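Local coordinates for capsid protein (Penaeus vannamei nodavirus, PDB 5YKZ), which supplies, through this protruding domain, a surface that probably pairs with a second copy to build the dimeric spikes on the shrimp nodavirus particle, at residues Q28-L33 with F112-A117. Sequence-based numbering, arbitrary orientation.
Sequences QTVTGL and FNIIAA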
# COMPACT_ATOMS: atom_id res chain seq x y z
N GLN B 28 16.86 8.12 4.72
CA GLN B 28 15.72 8.83 5.19
C GLN B 28 15.57 8.47 6.62
O GLN B 28 15.33 7.33 6.98
CB GLN B 28 14.44 8.46 4.40
CG GLN B 28 13.26 9.07 5.00
CD GLN B 28 12.05 9.08 4.07
OE1 GLN B 28 12.08 8.61 2.92
NE2 GLN B 28 10.93 9.57 4.58
N THR B 29 15.67 9.45 7.50
CA THR B 29 15.42 9.31 8.92
C THR B 29 14.04 9.65 9.22
O THR B 29 13.53 10.77 8.91
CB THR B 29 16.43 10.18 9.73
OG1 THR B 29 17.73 9.77 9.44
CG2 THR B 29 16.20 10.08 11.23
N VAL B 30 13.28 8.75 9.84
CA VAL B 30 11.92 8.96 10.28
C VAL B 30 11.96 9.18 11.79
O VAL B 30 12.55 8.39 12.51
CB VAL B 30 11.06 7.74 9.91
CG1 VAL B 30 9.67 7.92 10.37
CG2 VAL B 30 11.10 7.49 8.40
N THR B 31 11.31 10.26 12.23
CA THR B 31 11.32 10.66 13.61
C THR B 31 9.94 10.80 14.17
O THR B 31 8.91 10.69 13.52
CB THR B 31 12.04 12.07 13.69
OG1 THR B 31 11.23 13.06 13.09
CG2 THR B 31 13.42 12.05 13.07
N GLY B 32 9.91 11.03 15.48
CA GLY B 32 8.72 11.34 16.18
C GLY B 32 7.83 10.20 16.55
O GLY B 32 6.68 10.46 16.85
N LEU B 33 8.36 8.98 16.60
CA LEU B 33 7.56 7.85 17.00
C LEU B 33 7.85 7.43 18.47
O LEU B 33 8.62 8.11 19.16
CB LEU B 33 7.88 6.72 16.00
CG LEU B 33 7.42 7.05 14.58
CD1 LEU B 33 8.08 6.10 13.55
CD2 LEU B 33 5.92 6.95 14.48
N PHE B 112 4.61 6.36 2.41
CA PHE B 112 4.27 5.17 3.17
C PHE B 112 3.41 5.54 4.34
O PHE B 112 3.46 6.67 4.85
CB PHE B 112 5.53 4.36 3.61
CG PHE B 112 6.54 5.18 4.36
CD1 PHE B 112 7.50 5.89 3.68
CD2 PHE B 112 6.55 5.15 5.71
CE1 PHE B 112 8.46 6.59 4.37
CE2 PHE B 112 7.54 5.83 6.41
CZ PHE B 112 8.48 6.56 5.72
N ASN B 113 2.61 4.57 4.79
CA ASN B 113 1.90 4.62 6.05
C ASN B 113 2.65 3.97 7.11
O ASN B 113 3.23 2.92 6.87
CB ASN B 113 0.52 3.98 5.89
CG ASN B 113 -0.42 5.00 5.09
OD1 ASN B 113 -0.46 6.17 5.37
ND2 ASN B 113 -0.89 4.58 4.13
N ILE B 114 2.71 4.57 8.31
CA ILE B 114 3.34 3.98 9.48
C ILE B 114 2.23 3.44 10.36
O ILE B 114 1.40 4.20 10.87
CB ILE B 114 4.17 4.99 10.24
CG1 ILE B 114 5.18 5.70 9.31
CG2 ILE B 114 4.82 4.30 11.43
CD1 ILE B 114 6.12 6.61 10.05
N ILE B 115 2.16 2.14 10.46
CA ILE B 115 1.06 1.39 11.09
C ILE B 115 1.54 0.89 12.42
O ILE B 115 2.62 0.40 12.58
CB ILE B 115 0.64 0.23 10.22
CG1 ILE B 115 0.24 0.75 8.86
CG2 ILE B 115 -0.52 -0.50 10.87
CD1 ILE B 115 0.12 -0.23 7.81
N ALA B 116 0.67 1.16 13.43
CA ALA B 116 0.98 0.95 14.84
C ALA B 116 -0.14 0.20 15.54
O ALA B 116 -1.32 0.44 15.25
CB ALA B 116 1.16 2.34 15.51
N ALA B 117 0.26 -0.56 16.53
CA ALA B 117 -0.72 -1.03 17.46
C ALA B 117 -1.22 0.07 18.37
O ALA B 117 -0.48 0.96 18.73
CB ALA B 117 -0.08 -2.07 18.33
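Ile114 meets two aliphatic side chains at once through a single methyl. Its CD1 lies 3.8 Å from Val30 CG1 and 4.0 Å from Leu33 CD1, so the tip of the isoleucine closes against both residues just where the chain after Val30 leaves strand 26-30. Leu33 CD2 also reaches the other branch, Ile114 CG2, at 4.2 Å, tip to tip. Val30 divides its methyls between two partners: CG1, anti to the backbone N (chi1 179°), serves Ile114, whereas CG2 comes within 3.9 Å of Phe112 CZ. The phenyl ring receives Val30 at its edge, near the ring plane, rather than over a face. Gln28 arrives at the same edge, its NE2 standing 3.9 Å from Phe112 CE1, with the amide turned 55° from the ring plane.

Torsions bring these tips together. Ile114 CG1 is anti to its carbonyl carbon and an extended chi2 carries CD1 outward; Phe112 CG takes the crowded position between backbone N and carbonyl carbon (chi1 54°), while Gln28 runs out extended. The buried Gln28 amide is fixed at both ends by hydrogen bonds to the main chain, OE1 accepting from Ile17 N and NE2 donating to Asn15 O, which leaves its contact with the ring as plain packing. Phe16 adds a second ring against Phe112.

The antiparallel sheet curls round so that 26-30 faces 111-118, their axes 12.2 Å apart at closest approach, and side chains alone span the gap. Strand 95-101 pairs with 26-30; 111-118 runs between 7-15 and 38-48, and its Ile115 packs on Leu40 of the second subunit.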